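Long-range contacts in cystalysin (Treponema denticola, PDB 1C7N), which is a pyridoxal-5'-phosphate-binding protein of the class I and II aminotransferase family, built as a homodimer: residues A101-V106 with K131-K136; K229-T234 with I250-P255. All coordinates share one frame; numbering follows the deposited sequence.

Interaction 1. Residues A101-V106 with K131-K136; sequences AVFNAV and KNQERK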
loop_
_atom_site.group_PDB
_atom_site.type_symbol
_atom_site.label_atom_id
_atom_site.label_comp_id
_atom_site.label_asym_id
_atom_site.label_seq_id
_atom_site.Cartn_x
_atom_site.Cartn_y
_atom_site.Cartn_z
ATOM N N ALA A 101 -3.354 -2.300 9.243
ATOM C CA ALA A 101 -3.422 -3.638 9.818
ATOM C C ALA A 101 -4.331 -3.619 11.043
ATOM O O ALA A 101 -5.088 -4.566 11.276
ATOM C CB ALA A 101 -2.035 -4.121 10.197
ATOM N N VAL A 102 -4.261 -2.543 11.822
ATOM C CA VAL A 102 -5.105 -2.423 13.005
ATOM C C VAL A 102 -6.566 -2.280 12.576
ATOM O O VAL A 102 -7.449 -2.945 13.123
ATOM C CB VAL A 102 -4.693 -1.213 13.874
ATOM C CG1 VAL A 102 -5.702 -1.008 14.996
ATOM C CG2 VAL A 102 -3.301 -1.446 14.454
ATOM N N PHE A 103 -6.820 -1.420 11.592
ATOM C CA PHE A 103 -8.178 -1.234 11.090
ATOM C C PHE A 103 -8.726 -2.578 10.637
ATOM O O PHE A 103 -9.893 -2.895 10.876
ATOM C CB PHE A 103 -8.199 -0.264 9.904
ATOM C CG PHE A 103 -8.489 1.156 10.288
ATOM C CD1 PHE A 103 -7.532 1.929 10.932
ATOM C CD2 PHE A 103 -9.730 1.722 10.004
ATOM C CE1 PHE A 103 -7.801 3.247 11.290
ATOM C CE2 PHE A 103 -10.013 3.040 10.358
ATOM C CZ PHE A 103 -9.045 3.804 11.001
ATOM N N ASN A 104 -7.874 -3.360 9.979
ATOM C CA ASN A 104 -8.257 -4.674 9.485
ATOM C C ASN A 104 -8.573 -5.622 10.639
ATOM O O ASN A 104 -9.486 -6.442 10.544
ATOM C CB ASN A 104 -7.136 -5.263 8.628
ATOM C CG ASN A 104 -7.566 -6.516 7.897
ATOM O OD1 ASN A 104 -8.538 -6.496 7.139
ATOM N ND2 ASN A 104 -6.853 -7.613 8.121
ATOM N N ALA A 105 -7.817 -5.513 11.726
ATOM C CA ALA A 105 -8.044 -6.368 12.885
ATOM C C ALA A 105 -9.442 -6.119 13.449
ATOM O O ALA A 105 -10.187 -7.059 13.723
ATOM C CB ALA A 105 -6.992 -6.102 13.951
ATOM N N VAL A 106 -9.795 -4.849 13.614
ATOM C CA VAL A 106 -11.106 -4.487 14.142
ATOM C C VAL A 106 -12.196 -4.960 13.184
ATOM O O VAL A 106 -13.192 -5.558 13.589
ATOM C CB VAL A 106 -11.225 -2.962 14.322
ATOM C CG1 VAL A 106 -12.635 -2.595 14.770
ATOM C CG2 VAL A 106 -10.200 -2.483 15.341
ATOM N N LYS A 131 -13.779 3.573 16.692
ATOM C CA LYS A 131 -15.046 4.259 16.465
ATOM C C LYS A 131 -15.389 4.567 15.011
ATOM O O LYS A 131 -16.567 4.592 14.647
ATOM C CB LYS A 131 -15.125 5.540 17.304
ATOM C CG LYS A 131 -14.187 6.656 16.902
ATOM C CD LYS A 131 -14.482 7.896 17.739
ATOM C CE LYS A 131 -15.930 8.342 17.558
ATOM N NZ LYS A 131 -16.344 9.408 18.520
ATOM N N ASN A 132 -14.379 4.798 14.178
ATOM C CA ASN A 132 -14.630 5.081 12.771
ATOM C C ASN A 132 -15.289 3.886 12.092
ATOM O O ASN A 132 -15.890 4.023 11.029
ATOM C CB ASN A 132 -13.325 5.446 12.056
ATOM C CG ASN A 132 -12.891 6.874 12.331
ATOM O OD1 ASN A 132 -13.336 7.493 13.298
ATOM N ND2 ASN A 132 -12.009 7.402 11.488
ATOM N N GLN A 133 -15.173 2.710 12.705
ATOM C CA GLN A 133 -15.792 1.507 12.155
ATOM C C GLN A 133 -16.982 1.124 13.031
ATOM O O GLN A 133 -17.469 -0.006 13.003
ATOM C CB GLN A 133 -14.781 0.357 12.083
ATOM C CG GLN A 133 -13.578 0.660 11.194
ATOM C CD GLN A 133 -12.781 -0.579 10.833
ATOM O OE1 GLN A 133 -13.251 -1.437 10.090
ATOM N NE2 GLN A 133 -11.568 -0.679 11.363
ATOM N N GLU A 134 -17.432 2.101 13.810
ATOM C CA GLU A 134 -18.568 1.970 14.711
ATOM C C GLU A 134 -18.469 0.901 15.796
ATOM O O GLU A 134 -19.463 0.265 16.149
ATOM C CB GLU A 134 -19.858 1.791 13.903
ATOM C CG GLU A 134 -20.084 2.907 12.892
ATOM C CD GLU A 134 -21.484 2.906 12.305
ATOM O OE1 GLU A 134 -21.713 3.633 11.313
ATOM O OE2 GLU A 134 -22.357 2.188 12.837
ATOM N N ARG A 135 -17.265 0.696 16.318
ATOM C CA ARG A 135 -17.069 -0.246 17.416
ATOM C C ARG A 135 -17.010 0.670 18.634
ATOM O O ARG A 135 -16.975 1.891 18.478
ATOM C CB ARG A 135 -15.756 -1.017 17.262
ATOM C CG ARG A 135 -15.862 -2.346 16.514
ATOM C CD ARG A 135 -16.331 -2.205 15.066
ATOM N NE ARG A 135 -16.121 -3.456 14.332
ATOM C CZ ARG A 135 -16.455 -3.663 13.060
ATOM N NH1 ARG A 135 -17.028 -2.706 12.346
ATOM N NH2 ARG A 135 -16.195 -4.834 12.495
ATOM N N LYS A 136 -17.006 0.110 19.838
ATOM C CA LYS A 136 -16.969 0.956 21.027
ATOM C C LYS A 136 -15.584 1.041 21.663
ATOM O O LYS A 136 -14.972 0.025 21.985
ATOM C CB LYS A 136 -17.980 0.460 22.066
ATOM C CG LYS A 136 -19.397 0.252 21.531
ATOM C CD LYS A 136 -19.892 1.438 20.714
ATOM C CE LYS A 136 -19.891 2.732 21.511
ATOM N NZ LYS A 136 -20.299 3.888 20.658
#
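Gln133 NE2 is held by two carbonyl oxygens. Across the contact it gives a hydrogen bond of 2.8 Å to Phe103 O. The bond is almost straight, 176° at the hydrogen, and the oxygen lies in the amide plane of Gln133. The donor is tilted 20° from the carbonyl plane of Phe103. The second acceptor is Ala129 O, in the last part of helix 125-131. The two bonds help set the rotation of the amide. Gln133 CG lies anti to its own carbonyl carbon (chi1 -61°), and the chain is extended beyond it, which carries the amide across to the helix.

The same nitrogen also packs against the Phe103 ring, 3.3 Å from CD2. Ring and amide planes are nearly parallel, yet the nitrogen meets the ring obliquely. Asn132 CB lies at the margin of this packing, 4.4 Å from Phe103 CE2.

One helical turn on, the side chains of Val106 and Arg135 run antiparallel alongside one another. Val106 CG1, anti to its backbone N, touches Arg135 CG, CD and NE; its distance to NE is 3.6 Å. The guanidinium folds back on its own loop, where NH1 binds Gln133 O at 2.8 Å in the guanidinium plane. Arg135 NH2 makes only a weak bond to Val106 O, at 3.3 Å. Its stronger partner is Thr110 O.

In segment 131-136 a type I turn, Lys131 to Glu134, goes with a Schellman motif that ends helix 125-131, with Glu134 at positive phi. The contact therefore joins helix 98-109 to the link between helix 125-131 and the edge strand 136-139. Phe103 also packs on Ala267 of the second subunit, and Val106 rests on Trp201 of strand 199-203.

Interaction 2. Residues K229-T234 with I250-P255; sequences KTITFT and IIIKNP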
loop_
_atom_site.group_PDB
_atom_site.type_symbol
_atom_site.label_atom_id
_atom_site.label_comp_id
_atom_site.label_asym_id
_atom_site.label_seq_id
_atom_site.Cartn_x
_atom_site.Cartn_y
_atom_site.Cartn_z
ATOM N N LYS A 229 -3.730 -16.642 20.590
ATOM C CA LYS A 229 -4.790 -15.691 20.285
ATOM C C LYS A 229 -4.293 -14.247 20.238
ATOM O O LYS A 229 -5.023 -13.312 20.558
ATOM C CB LYS A 229 -5.942 -15.822 21.288
ATOM C CG LYS A 229 -5.611 -15.494 22.732
ATOM C CD LYS A 229 -6.891 -15.529 23.555
ATOM C CE LYS A 229 -6.675 -15.090 24.991
ATOM N NZ LYS A 229 -7.988 -14.962 25.701
ATOM N N THR A 230 -3.044 -14.078 19.818
ATOM C CA THR A 230 -2.439 -12.753 19.716
ATOM C C THR A 230 -2.065 -12.388 18.279
ATOM O O THR A 230 -1.680 -13.246 17.484
ATOM C CB THR A 230 -1.143 -12.655 20.567
ATOM O OG1 THR A 230 -1.450 -12.882 21.949
ATOM C CG2 THR A 230 -0.493 -11.272 20.409
ATOM N N ILE A 231 -2.197 -11.105 17.963
ATOM C CA ILE A 231 -1.812 -10.568 16.665
ATOM C C ILE A 231 -0.793 -9.503 17.047
ATOM O O ILE A 231 -1.126 -8.562 17.761
ATOM C CB ILE A 231 -2.979 -9.870 15.931
ATOM C CG1 ILE A 231 -3.996 -10.901 15.433
ATOM C CG2 ILE A 231 -2.433 -9.061 14.766
ATOM C CD1 ILE A 231 -5.238 -10.279 14.802
ATOM N N THR A 232 0.447 -9.669 16.603
ATOM C CA THR A 232 1.493 -8.709 16.932
ATOM C C THR A 232 1.901 -7.905 15.706
ATOM O O THR A 232 2.306 -8.474 14.687
ATOM C CB THR A 232 2.738 -9.415 17.514
ATOM O OG1 THR A 232 2.385 -10.085 18.734
ATOM C CG2 THR A 232 3.832 -8.405 17.802
ATOM N N PHE A 233 1.781 -6.584 15.810
ATOM C CA PHE A 233 2.131 -5.690 14.710
ATOM C C PHE A 233 3.568 -5.193 14.826
ATOM O O PHE A 233 3.950 -4.604 15.837
ATOM C CB PHE A 233 1.196 -4.472 14.679
ATOM C CG PHE A 233 -0.264 -4.814 14.794
ATOM C CD1 PHE A 233 -0.843 -5.033 16.039
ATOM C CD2 PHE A 233 -1.066 -4.912 13.658
ATOM C CE1 PHE A 233 -2.198 -5.345 16.155
ATOM C CE2 PHE A 233 -2.423 -5.227 13.765
ATOM C CZ PHE A 233 -2.988 -5.443 15.017
ATOM N N THR A 234 4.374 -5.455 13.800
ATOM C CA THR A 234 5.759 -4.987 13.801
ATOM C C THR A 234 6.065 -4.422 12.429
ATOM O O THR A 234 5.327 -4.657 11.466
ATOM C CB THR A 234 6.782 -6.116 14.065
ATOM O OG1 THR A 234 6.983 -6.867 12.859
ATOM C CG2 THR A 234 6.292 -7.042 15.163
ATOM N N ILE A 250 3.166 -8.259 10.115
ATOM C CA ILE A 250 2.178 -8.612 11.123
ATOM C C ILE A 250 2.360 -10.091 11.420
ATOM O O ILE A 250 2.235 -10.932 10.523
ATOM C CB ILE A 250 0.747 -8.348 10.609
ATOM C CG1 ILE A 250 0.706 -7.022 9.850
ATOM C CG2 ILE A 250 -0.221 -8.270 11.787
ATOM C CD1 ILE A 250 1.091 -5.803 10.705
ATOM N N ILE A 251 2.666 -10.409 12.675
ATOM C CA ILE A 251 2.903 -11.796 13.067
ATOM C C ILE A 251 1.690 -12.438 13.724
ATOM O O ILE A 251 1.193 -11.960 14.751
ATOM C CB ILE A 251 4.104 -11.890 14.034
ATOM C CG1 ILE A 251 5.287 -11.098 13.472
ATOM C CG2 ILE A 251 4.508 -13.347 14.232
ATOM C CD1 ILE A 251 5.711 -11.524 12.072
ATOM N N ILE A 252 1.226 -13.533 13.129
ATOM C CA ILE A 252 0.059 -14.261 13.628
ATOM C C ILE A 252 0.326 -15.765 13.620
ATOM O O ILE A 252 0.368 -16.394 12.561
ATOM C CB ILE A 252 -1.179 -13.975 12.758
ATOM C CG1 ILE A 252 -1.344 -12.463 12.577
ATOM C CG2 ILE A 252 -2.425 -14.554 13.411
ATOM C CD1 ILE A 252 -2.451 -12.087 11.620
ATOM N N LYS A 253 0.507 -16.332 14.809
ATOM C CA LYS A 253 0.777 -17.763 14.967
ATOM C C LYS A 253 -0.385 -18.685 14.592
ATOM O O LYS A 253 -0.196 -19.676 13.884
ATOM C CB LYS A 253 1.180 -18.055 16.415
ATOM C CG LYS A 253 1.335 -19.535 16.733
ATOM C CD LYS A 253 1.446 -19.761 18.235
ATOM C CE LYS A 253 1.760 -21.213 18.552
ATOM N NZ LYS A 253 1.646 -21.518 20.008
ATOM N N ASN A 254 -1.582 -18.365 15.078
ATOM C CA ASN A 254 -2.759 -19.186 14.813
ATOM C C ASN A 254 -3.208 -19.161 13.355
ATOM O O ASN A 254 -3.544 -18.107 12.815
ATOM C CB ASN A 254 -3.916 -18.754 15.711
ATOM C CG ASN A 254 -5.117 -19.675 15.588
ATOM O OD1 ASN A 254 -5.976 -19.488 14.723
ATOM N ND2 ASN A 254 -5.170 -20.689 16.443
ATOM N N PRO A 255 -3.230 -20.336 12.701
ATOM C CA PRO A 255 -3.634 -20.461 11.299
ATOM C C PRO A 255 -5.034 -19.922 11.022
ATOM O O PRO A 255 -5.274 -19.314 9.979
ATOM C CB PRO A 255 -3.527 -21.962 11.046
ATOM C CG PRO A 255 -2.418 -22.369 11.951
ATOM C CD PRO A 255 -2.771 -21.635 13.221
HETATM O O HOH W 1 0.698 -14.454 17.102
HETATM O O HOH W 2 -2.289 -16.101 16.864
#
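Ile250 and Phe233 meet through two similar first torsions. In each, the gamma carbon, CG1 or CG, lies anti to its carbonyl carbon (chi1 -42° and -48°). Ile250 then turns at chi2 (-61°), and its CD1 reaches Phe233 CD2 at 3.8 Å, oblique to the ring. The methyl CG2 of Ile231 covers one face of that ring, near its margin. The same methyl touches Ile250 CG2 at 3.8 Å and Ile252 CG1 at 4.2 Å. Ile231 and Ile252 run alongside each other in one direction.

Strands 230-234 and 248-251 are antiparallel neighbours in the mixed seven-stranded sheet, as in fold type I PLP proteins. The Phe233 side chain is about 7 Å from the bound pyridoxal-5'-phosphate. Thr232 and Ile251 form a hydrogen-bonded pair. Thr232 N donates to Ile251 O at 3.0 Å, and Ile251 N donates to Thr232 O at 2.8 Å. The hydroxyl of Thr232 is bonded to Gln220.

Two waters bond to Thr230 O, probably as donors; one accepts from Lys253 N at 3.0 Å, the other from Asn254 N at 3.0 Å. Asn254 OD1 then caps helix 255-267 by accepting from Ile257 N.

Direct backbone bonds thus join one residue pair. Beyond it, towards Asn254, strand pairing gives way to water bridges, while the apolar face is held by packing against helices 98-109 and 255-267.

In the fold
Both segments of interaction 1 precede those of interaction 2 in the chain, and their centres lie about 17 Å apart. Helix 98-109 connects them. Phe103 and Val106 face the loop 131-136, while Ala101 and Ala105 face the strands of interaction 2. Ala101 CB packs on Ile250 CD1 at 3.6 Å, and Ala105 CB reaches the Phe233 ring. Interaction 2 lies in the seven-stranded mixed sheet; interaction 1 packs a helix on the loop before its strand 136-139, at the far edge. The helix packs on strands 199-203 and 230-234 and bridges the two contacts. It starts at the cofactor pocket, where Val98 lines the pyridoxal-5'-phosphate site.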